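Local coordinates for Lys-gingipain W83 (Porphyromonas gingivalis, PDB 4ITC), which cleaves proteins after lysine as a secreted cysteine protease and is represented here by its calcium-binding K1 cleaved adhesin domain, its isolated adhesin domains being haemolytic in vitro, at residues F107-L112 with D141-T146; Y93-S98 with K147-R152; S15-D20 with T100-S105. All coordinates share one frame; numbering follows the deposited sequence.

Contact 1 of 3, residues F107-L112 with D141-T146; sequences FTNALL and DLPAGT. With GAI (guanidine), chain D.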
loop_
_atom_site.group_PDB
_atom_site.type_symbol
_atom_site.label_atom_id
_atom_site.label_comp_id
_atom_site.label_asym_id
_atom_site.label_seq_id
_atom_site.Cartn_x
_atom_site.Cartn_y
_atom_site.Cartn_z
ATOM N N PHE A 107 0.922 -15.367 -1.579
ATOM C CA PHE A 107 -0.168 -14.394 -1.629
ATOM C C PHE A 107 -0.985 -14.560 -2.885
ATOM O O PHE A 107 -0.657 -14.007 -3.905
ATOM C CB PHE A 107 0.407 -12.980 -1.519
ATOM C CG PHE A 107 0.988 -12.731 -0.166
ATOM C CD1 PHE A 107 0.164 -12.597 0.949
ATOM C CD2 PHE A 107 2.366 -12.736 0.024
ATOM C CE1 PHE A 107 0.708 -12.419 2.214
ATOM C CE2 PHE A 107 2.902 -12.565 1.285
ATOM C CZ PHE A 107 2.066 -12.384 2.372
ATOM N N THR A 108 -2.014 -15.387 -2.807
ATOM C CA THR A 108 -2.827 -15.638 -3.990
ATOM C C THR A 108 -4.300 -15.255 -3.818
ATOM O O THR A 108 -5.007 -15.035 -4.824
ATOM C CB THR A 108 -2.739 -17.125 -4.377
ATOM O OG1 THR A 108 -3.104 -17.938 -3.262
ATOM C CG2 THR A 108 -1.285 -17.471 -4.789
ATOM N N ASN A 109 -4.737 -15.107 -2.569
ATOM C CA ASN A 109 -6.118 -14.731 -2.331
ATOM C C ASN A 109 -6.195 -13.218 -2.328
ATOM O O ASN A 109 -5.885 -12.630 -1.268
ATOM C CB ASN A 109 -6.583 -15.309 -0.999
ATOM C CG ASN A 109 -8.048 -15.014 -0.729
ATOM O OD1 ASN A 109 -8.725 -14.424 -1.565
ATOM N ND2 ASN A 109 -8.505 -15.336 0.464
ATOM N N ALA A 110 -6.534 -12.628 -3.475
ATOM C CA ALA A 110 -6.715 -11.175 -3.593
ATOM C C ALA A 110 -8.032 -10.818 -2.998
ATOM O O ALA A 110 -9.102 -11.166 -3.558
ATOM C CB ALA A 110 -6.649 -10.639 -5.012
ATOM N N LEU A 111 -7.962 -10.113 -1.889
ATOM C CA LEU A 111 -9.148 -9.654 -1.166
ATOM C C LEU A 111 -9.730 -8.393 -1.735
ATOM O O LEU A 111 -10.935 -8.126 -1.597
ATOM C CB LEU A 111 -8.800 -9.434 0.316
ATOM C CG LEU A 111 -8.114 -10.605 1.066
ATOM C CD1 LEU A 111 -7.799 -10.201 2.490
ATOM C CD2 LEU A 111 -8.964 -11.852 1.048
ATOM N N LEU A 112 -8.867 -7.566 -2.311
ATOM C CA LEU A 112 -9.184 -6.268 -2.879
ATOM C C LEU A 112 -8.186 -6.034 -4.015
ATOM O O LEU A 112 -7.019 -6.304 -3.857
ATOM C CB LEU A 112 -9.088 -5.155 -1.827
ATOM C CG LEU A 112 -9.323 -3.715 -2.291
ATOM C CD1 LEU A 112 -10.640 -3.559 -2.991
ATOM C CD2 LEU A 112 -9.309 -2.783 -1.090
ATOM N N ASP A 141 -12.326 -7.571 4.745
ATOM C CA ASP A 141 -12.487 -8.667 5.703
ATOM C C ASP A 141 -11.358 -9.660 5.507
ATOM O O ASP A 141 -11.024 -10.041 4.374
ATOM C CB ASP A 141 -13.852 -9.329 5.508
ATOM C CG ASP A 141 -15.000 -8.407 5.965
ATOM O OD1 ASP A 141 -14.898 -7.858 7.085
ATOM O OD2 ASP A 141 -15.963 -8.182 5.200
ATOM N N LEU A 142 -10.765 -10.102 6.618
ATOM C CA LEU A 142 -9.658 -11.041 6.576
ATOM C C LEU A 142 -10.173 -12.418 6.971
ATOM O O LEU A 142 -10.825 -12.560 7.989
ATOM C CB LEU A 142 -8.560 -10.629 7.531
ATOM C CG LEU A 142 -7.952 -9.241 7.308
ATOM C CD1 LEU A 142 -6.835 -8.931 8.280
ATOM C CD2 LEU A 142 -7.422 -9.143 5.887
ATOM N N PRO A 143 -9.955 -13.411 6.133
ATOM C CA PRO A 143 -10.441 -14.760 6.491
ATOM C C PRO A 143 -9.843 -15.310 7.782
ATOM O O PRO A 143 -8.715 -14.970 8.217
ATOM C CB PRO A 143 -9.982 -15.614 5.305
ATOM C CG PRO A 143 -9.759 -14.667 4.183
ATOM C CD PRO A 143 -9.355 -13.363 4.775
ATOM N N ALA A 144 -10.581 -16.222 8.402
ATOM C CA ALA A 144 -10.053 -16.948 9.558
ATOM C C ALA A 144 -8.757 -17.686 9.169
ATOM O O ALA A 144 -8.688 -18.304 8.101
ATOM C CB ALA A 144 -11.095 -17.964 10.016
ATOM N N GLY A 145 -7.761 -17.661 10.062
ATOM C CA GLY A 145 -6.482 -18.297 9.813
ATOM C C GLY A 145 -5.482 -17.465 9.039
ATOM O O GLY A 145 -4.377 -17.943 8.755
ATOM N N THR A 146 -5.854 -16.238 8.698
ATOM C CA THR A 146 -4.915 -15.328 8.030
ATOM C C THR A 146 -3.729 -15.118 8.946
ATOM O O THR A 146 -3.888 -14.747 10.117
ATOM C CB THR A 146 -5.597 -14.005 7.713
ATOM O OG1 THR A 146 -6.603 -14.234 6.723
ATOM C CG2 THR A 146 -4.597 -12.964 7.167
HETATM C C GAI D . -13.980 -19.995 11.283
HETATM N N1 GAI D . -14.741 -19.114 11.761
HETATM N N2 GAI D . -14.041 -20.427 10.027
HETATM N N3 GAI D . -13.057 -20.503 12.067
#

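Contact 2 of 3, residues Y93-S98 with K147-R152; sequences YAVYAS and KYVAFR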
loop_
_atom_site.group_PDB
_atom_site.type_symbol
_atom_site.label_atom_id
_atom_site.label_comp_id
_atom_site.label_asym_id
_atom_site.label_seq_id
_atom_site.Cartn_x
_atom_site.Cartn_y
_atom_site.Cartn_z
ATOM N N TYR A 93 -3.143 -1.825 -7.558
ATOM C CA TYR A 93 -2.641 -2.562 -6.412
ATOM C C TYR A 93 -3.638 -3.628 -6.006
ATOM O O TYR A 93 -4.819 -3.637 -6.452
ATOM C CB TYR A 93 -2.347 -1.635 -5.204
ATOM C CG TYR A 93 -3.582 -1.105 -4.526
ATOM C CD1 TYR A 93 -4.340 -0.077 -5.094
ATOM C CD2 TYR A 93 -4.032 -1.654 -3.354
ATOM C CE1 TYR A 93 -5.501 0.388 -4.490
ATOM C CE2 TYR A 93 -5.189 -1.190 -2.746
ATOM C CZ TYR A 93 -5.920 -0.200 -3.346
ATOM O OH TYR A 93 -7.063 0.230 -2.681
ATOM N N ALA A 94 -3.170 -4.523 -5.161
ATOM C CA ALA A 94 -4.061 -5.537 -4.578
ATOM C C ALA A 94 -3.636 -5.789 -3.145
ATOM O O ALA A 94 -2.487 -5.532 -2.792
ATOM C CB ALA A 94 -4.080 -6.823 -5.398
ATOM N N VAL A 95 -4.569 -6.276 -2.324
ATOM C CA VAL A 95 -4.323 -6.715 -0.984
ATOM C C VAL A 95 -4.637 -8.192 -0.901
ATOM O O VAL A 95 -5.704 -8.637 -1.402
ATOM C CB VAL A 95 -5.229 -5.952 0.018
ATOM C CG1 VAL A 95 -5.069 -6.435 1.432
ATOM C CG2 VAL A 95 -5.015 -4.458 -0.093
ATOM N N TYR A 96 -3.735 -8.976 -0.297
ATOM C CA TYR A 96 -3.851 -10.434 -0.210
ATOM C C TYR A 96 -3.728 -10.882 1.220
ATOM O O TYR A 96 -3.060 -10.204 2.008
ATOM C CB TYR A 96 -2.676 -11.146 -0.956
ATOM C CG TYR A 96 -2.566 -10.822 -2.429
ATOM C CD1 TYR A 96 -1.924 -9.671 -2.870
ATOM C CD2 TYR A 96 -3.109 -11.683 -3.385
ATOM C CE1 TYR A 96 -1.824 -9.388 -4.226
ATOM C CE2 TYR A 96 -3.012 -11.403 -4.728
ATOM C CZ TYR A 96 -2.357 -10.272 -5.158
ATOM O OH TYR A 96 -2.245 -9.989 -6.515
ATOM N N ALA A 97 -4.305 -12.043 1.515
ATOM C CA ALA A 97 -4.094 -12.753 2.769
ATOM C C ALA A 97 -3.385 -14.058 2.472
ATOM O O ALA A 97 -3.690 -14.732 1.489
ATOM C CB ALA A 97 -5.405 -13.013 3.516
ATOM N N SER A 98 -2.426 -14.403 3.304
ATOM C CA SER A 98 -1.876 -15.741 3.322
ATOM C C SER A 98 -2.137 -16.409 4.663
ATOM O O SER A 98 -1.996 -15.778 5.699
ATOM C CB SER A 98 -0.383 -15.684 3.085
ATOM O OG SER A 98 0.235 -16.918 3.394
ATOM N N LYS A 147 -2.535 -15.309 8.408
ATOM C CA LYS A 147 -1.308 -15.076 9.162
ATOM C C LYS A 147 -0.585 -13.835 8.667
ATOM O O LYS A 147 0.051 -13.117 9.441
ATOM C CB LYS A 147 -0.412 -16.290 9.022
ATOM C CG LYS A 147 0.753 -16.334 9.981
ATOM C CD LYS A 147 1.500 -17.642 9.751
ATOM C CE LYS A 147 2.327 -18.069 10.941
ATOM N NZ LYS A 147 3.128 -16.956 11.457
ATOM N N TYR A 148 -0.667 -13.563 7.375
ATOM C CA TYR A 148 -0.030 -12.347 6.828
ATOM C C TYR A 148 -0.933 -11.639 5.854
ATOM O O TYR A 148 -1.689 -12.294 5.117
ATOM C CB TYR A 148 1.265 -12.693 6.079
ATOM C CG TYR A 148 2.298 -13.424 6.895
ATOM C CD1 TYR A 148 3.176 -12.731 7.726
ATOM C CD2 TYR A 148 2.412 -14.801 6.809
ATOM C CE1 TYR A 148 4.121 -13.409 8.458
ATOM C CE2 TYR A 148 3.359 -15.488 7.565
ATOM C CZ TYR A 148 4.191 -14.770 8.368
ATOM O OH TYR A 148 5.162 -15.443 9.140
ATOM N N VAL A 149 -0.819 -10.319 5.802
ATOM C CA VAL A 149 -1.446 -9.503 4.796
ATOM C C VAL A 149 -0.367 -8.836 3.959
ATOM O O VAL A 149 0.596 -8.309 4.505
ATOM C CB VAL A 149 -2.357 -8.461 5.445
ATOM C CG1 VAL A 149 -2.845 -7.401 4.451
ATOM C CG2 VAL A 149 -3.532 -9.150 6.132
ATOM N N ALA A 150 -0.568 -8.829 2.641
ATOM C CA ALA A 150 0.336 -8.174 1.704
ATOM C C ALA A 150 -0.369 -7.117 0.926
ATOM O O ALA A 150 -1.485 -7.297 0.457
ATOM C CB ALA A 150 0.943 -9.183 0.737
ATOM N N PHE A 151 0.320 -5.995 0.766
ATOM C CA PHE A 151 -0.050 -4.912 -0.157
ATOM C C PHE A 151 0.888 -4.968 -1.347
ATOM O O PHE A 151 2.120 -4.879 -1.166
ATOM C CB PHE A 151 0.104 -3.559 0.546
ATOM C CG PHE A 151 -0.753 -3.412 1.799
ATOM C CD1 PHE A 151 -0.286 -3.829 3.024
ATOM C CD2 PHE A 151 -2.044 -2.931 1.705
ATOM C CE1 PHE A 151 -1.061 -3.734 4.166
ATOM C CE2 PHE A 151 -2.814 -2.803 2.856
ATOM C CZ PHE A 151 -2.342 -3.208 4.066
ATOM N N ARG A 152 0.341 -5.139 -2.545
ATOM C CA ARG A 152 1.134 -5.381 -3.724
ATOM C C ARG A 152 0.881 -4.292 -4.741
ATOM O O ARG A 152 -0.252 -4.072 -5.166
ATOM C CB ARG A 152 0.748 -6.712 -4.353
ATOM C CG ARG A 152 1.626 -7.184 -5.498
ATOM C CD ARG A 152 1.038 -8.449 -6.126
ATOM N NE ARG A 152 1.853 -8.879 -7.250
ATOM C CZ ARG A 152 1.501 -9.788 -8.119
ATOM N NH1 ARG A 152 0.308 -10.362 -8.050
ATOM N NH2 ARG A 152 2.356 -10.108 -9.082
#

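Contact 3 of 3, residues S15-D20 with T100-S105; sequences SWKTID and TGNDAS. With CA (calcium ion), chain B; GAI (guanidine), chain G.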
loop_
_atom_site.group_PDB
_atom_site.type_symbol
_atom_site.label_atom_id
_atom_site.label_comp_id
_atom_site.label_asym_id
_atom_site.label_seq_id
_atom_site.Cartn_x
_atom_site.Cartn_y
_atom_site.Cartn_z
ATOM N N SER A 15 9.918 -5.615 11.462
ATOM C CA SER A 15 8.997 -6.736 11.579
ATOM C C SER A 15 8.093 -6.858 10.336
ATOM O O SER A 15 7.508 -7.919 10.128
ATOM C CB SER A 15 8.139 -6.578 12.816
ATOM O OG SER A 15 7.558 -5.282 12.839
ATOM N N TRP A 16 8.014 -5.807 9.525
ATOM C CA TRP A 16 7.307 -5.891 8.241
ATOM C C TRP A 16 8.300 -6.421 7.232
ATOM O O TRP A 16 9.490 -6.213 7.362
ATOM C CB TRP A 16 6.757 -4.533 7.810
ATOM C CG TRP A 16 5.591 -4.050 8.621
ATOM C CD1 TRP A 16 5.583 -3.757 9.972
ATOM C CD2 TRP A 16 4.296 -3.737 8.140
ATOM N NE1 TRP A 16 4.350 -3.324 10.349
ATOM C CE2 TRP A 16 3.534 -3.300 9.236
ATOM C CE3 TRP A 16 3.687 -3.819 6.891
ATOM C CZ2 TRP A 16 2.194 -2.927 9.114
ATOM C CZ3 TRP A 16 2.335 -3.433 6.788
ATOM C CH2 TRP A 16 1.626 -3.000 7.874
ATOM N N LYS A 17 7.823 -7.127 6.222
ATOM C CA LYS A 17 8.683 -7.633 5.171
ATOM C C LYS A 17 8.409 -6.895 3.878
ATOM O O LYS A 17 7.250 -6.564 3.580
ATOM C CB LYS A 17 8.432 -9.132 4.966
ATOM C CG LYS A 17 9.207 -9.760 3.824
ATOM C CD LYS A 17 9.036 -11.262 3.884
ATOM C CE LYS A 17 9.735 -11.942 2.744
ATOM N NZ LYS A 17 9.530 -13.410 2.773
ATOM N N THR A 18 9.451 -6.589 3.132
ATOM C CA THR A 18 9.291 -6.007 1.802
ATOM C C THR A 18 9.870 -6.956 0.788
ATOM O O THR A 18 10.898 -7.617 1.035
ATOM C CB THR A 18 9.909 -4.601 1.658
ATOM O OG1 THR A 18 11.281 -4.617 2.104
ATOM C CG2 THR A 18 9.099 -3.573 2.420
ATOM N N ILE A 19 9.192 -7.074 -0.343
ATOM C CA ILE A 19 9.679 -7.869 -1.462
ATOM C C ILE A 19 9.662 -7.023 -2.724
ATOM O O ILE A 19 8.630 -6.582 -3.181
ATOM C CB ILE A 19 8.896 -9.158 -1.730
ATOM C CG1 ILE A 19 8.671 -9.957 -0.432
ATOM C CG2 ILE A 19 9.613 -9.965 -2.792
ATOM C CD1 ILE A 19 7.746 -11.133 -0.620
ATOM N N ASP A 20 10.846 -6.847 -3.296
ATOM C CA ASP A 20 11.007 -6.208 -4.588
ATOM C C ASP A 20 11.007 -7.305 -5.612
ATOM O O ASP A 20 12.089 -7.788 -6.063
ATOM C CB ASP A 20 12.336 -5.446 -4.608
ATOM C CG ASP A 20 12.721 -4.930 -5.965
ATOM O OD1 ASP A 20 11.874 -4.725 -6.840
ATOM O OD2 ASP A 20 13.968 -4.713 -6.161
ATOM N N THR A 100 -0.359 -19.258 5.194
ATOM C CA THR A 100 0.850 -20.110 5.280
ATOM C C THR A 100 2.071 -19.239 5.498
ATOM O O THR A 100 2.337 -18.760 6.602
ATOM C CB THR A 100 0.954 -21.002 4.031
ATOM O OG1 THR A 100 0.922 -20.209 2.862
ATOM C CG2 THR A 100 -0.234 -21.974 3.952
ATOM N N GLY A 101 2.777 -18.955 4.428
ATOM C CA GLY A 101 4.005 -18.197 4.527
ATOM C C GLY A 101 3.912 -16.759 4.050
ATOM O O GLY A 101 2.862 -16.259 3.733
ATOM N N ASN A 102 5.064 -16.103 4.072
ATOM C CA ASN A 102 5.170 -14.704 3.677
ATOM C C ASN A 102 6.061 -14.456 2.474
ATOM O O ASN A 102 6.614 -13.357 2.329
ATOM C CB ASN A 102 5.531 -13.809 4.856
ATOM C CG ASN A 102 6.901 -14.067 5.416
ATOM O OD1 ASN A 102 7.267 -13.440 6.437
ATOM N ND2 ASN A 102 7.645 -14.967 4.823
ATOM N N ASP A 103 6.168 -15.444 1.592
ATOM C CA ASP A 103 6.859 -15.209 0.348
ATOM C C ASP A 103 5.829 -14.688 -0.671
ATOM O O ASP A 103 4.637 -14.892 -0.501
ATOM C CB ASP A 103 7.524 -16.500 -0.147
ATOM C CG ASP A 103 8.807 -16.830 0.614
ATOM O OD1 ASP A 103 9.318 -16.019 1.425
ATOM O OD2 ASP A 103 9.366 -17.922 0.343
ATOM N N ALA A 104 6.270 -14.024 -1.732
ATOM C CA ALA A 104 5.353 -13.542 -2.760
ATOM C C ALA A 104 4.393 -14.617 -3.234
ATOM O O ALA A 104 3.206 -14.363 -3.436
ATOM C CB ALA A 104 6.099 -12.961 -3.965
ATOM N N SER A 105 4.915 -15.809 -3.465
ATOM C CA SER A 105 4.109 -16.904 -3.985
ATOM C C SER A 105 3.004 -17.402 -3.067
ATOM O O SER A 105 2.079 -18.074 -3.538
ATOM C CB SER A 105 5.011 -18.077 -4.331
ATOM O OG SER A 105 5.681 -18.549 -3.166
HETATM CA CA CA B . 10.592 -3.055 -7.740
HETATM C C GAI G . 11.422 -3.361 5.787
HETATM N N1 GAI G . 11.160 -4.447 5.197
HETATM N N2 GAI G . 11.173 -3.191 7.084
HETATM N N3 GAI G . 11.971 -2.361 5.093
HETATM O O HOH W 1 9.683 -1.221 -9.058
#

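Contact 1 of 3, residues F107-L112 with D141-T146
Leu111 packs against Leu142 and Pro143, where strand 136-142 ends and a turn begins, and the three residues close one margin of the beta sandwich of this cleaved adhesin domain. Strand 109-115 is the outermost strand of the five-stranded sheet, whereas strand 136-142 belongs to the opposing sheet, so the contact illustrates how a sandwich can be sealed at its edge by side chains, with no hydrogen bond running between the two segments. A classic beta bulge, in which Leu111 and Leu112 both face Val95, coincides with the corner the chain turns at Leu111. The tight part is apolar. The side chain of Leu111 crosses that of Leu142 at about a right angle, and its CD1 lies 3.6 Å from Leu142 CD2. That same Leu111 CD1 also approaches the backbone, 3.7 Å from Asp141 O. The other branch of the fork, Leu111 CD2, meets Pro143 CD tip to tip at 4.0 Å. CG, anti to the carbonyl carbon (chi1 -52°), directs the fork at the other segment, CD1 toward Leu142 and CD2 toward Pro143. Deeper in the sandwich, Leu142 continues onto Val149 and Leu71.

The outer side is much looser. Asn109 and Pro143 slide past one another in opposite directions, with Asn109 ND2 4.0 Å from Pro143 CG, a distance of simple packing, and the Asp141 carboxylate leads away from the other segment. Beyond Pro143 the chain reverses in a type II beta turn, its third position taken by Gly145. Ala144 holds the second position, and its CB lies 3.7 Å from the carbon of a bound guanidine. The turn is held from within: Pro143 O accepts from Thr146 N at 3.2 Å and, from the same face of the carbonyl plane, from Thr146 OG1 at 2.7 Å.

Contact 2 of 3, residues Y93-S98 with K147-R152
Tyr96 and Arg152 meet through their side chains over two neighbouring hydrogen-bonded pairs, Tyr96 with Ala150 and Ala94 with Arg152, of an antiparallel pairing in the five-stranded sheet of the beta sandwich, where strands 93-98 and 148-152 lie side by side. The backbone is a worked example of alternating satisfaction. These two pairs and a third, Ser98 with Tyr148, each exchange two N-H to O bonds; Tyr96 N to Ala150 O, at 2.9 Å, is representative. Val95 and Ala97 form the non-hydrogen-bonded pairs with Phe151 and Val149, and turn their own polar atoms to the outer neighbour, Val95 bonding to Leu111 and Leu112 and Ala97 to Asn109. At the far end a classic beta bulge gathers two donors on one acceptor: Ser98 O takes Lys147 N at 2.8 Å and Tyr148 N at 3.1 Å, both in its carbonyl plane. The Ser98 hydroxyl is satisfied just beyond, by Gly101 O and Thr100 N.

The two faces differ. Val95, Val149 and Phe151 point to the sandwich interior, where Phe79 meets the Phe151 ring edge-to-face; Val95 CG2 lies beside Phe151 CD2 at 3.8 Å, and Val95 CG1 is 3.9 Å from Val149 CG1. On the other face Arg152 stretches out from CG to NE, its CG anti to the backbone N (chi1 -172°), and crosses Tyr96 at a slant, with Arg152 CD 3.6 Å from Tyr96 CE1. Ring and guanidinium planes are turned 48° apart. The principal polar partner of this cation is Asp61, which takes NE in a salt bridge, while Phe154 adds a cation-pi contact. NH2 is also satisfied elsewhere in the structure, and NH1 is directed to the phenol: Arg152 NH1 donates to Tyr96 OH at 3.0 Å, close to the guanidinium plane.

Contact 3 of 3, residues S15-D20 with T100-S105
Lys17 and Ile19 reach from strand 17-20, an outermost strand of the five-stranded sheet of the sandwich, to the loop 100-105 that joins strands 92-98 and 109-115. Lys17 shows how an extended chain serves such a bridge: CG is anti to the backbone N (chi1 176°) and every later torsion is also anti, which carries the ammonium across Asn102 at about a right angle. There Lys17 NZ donates to Asn102 O at 3.0 Å, coming from above the carbonyl plane, and forms a salt bridge with Asp103 OD1 at 2.9 Å, although as a hydrogen bond the latter is weak. Ile19 presses CD1 on the loop backbone, 3.4 Å from Ala104 N, and lies 4.2 Å from Ala104 CB.

Thr18 and Asp20 alternate onto the strand's other side. Thr18 places OG1 between backbone N and carbonyl carbon (chi1 52°), where it accepts from N1 of a bound guanidine at 3.1 Å; Trp16 O accepts from the same nitrogen. Asp22, Asp24, His26 and Asn62 contribute to the calcium site at the strand's end, where Asp20 OD1 binds the metal at 2.3 Å.

All three contacts involve the five-stranded antiparallel sheet of the sandwich, whose order is 17-20, 62-65, 148-153, 92-98, 109-115. Contact 2 pairs two inner strands, while contacts 1 and 3 lie toward its two outermost strands, their centres about 7 and 9 Å from that of contact 2 and 14 Å from each other; contact 1 also reaches strand 136-142 of the opposing sheet. Along the chain contact 1 is nested within the loop closed by contact 2, and contacts 2 and 3 interleave. Val95 probably hydrogen-bonds Leu111 and Leu112 between contacts 1 and 2, while the Phe107 ring touches Asn102 and that of Tyr148 touches Gly101. Thus one sheet connects the sandwich margin with the strand that reaches a calcium site.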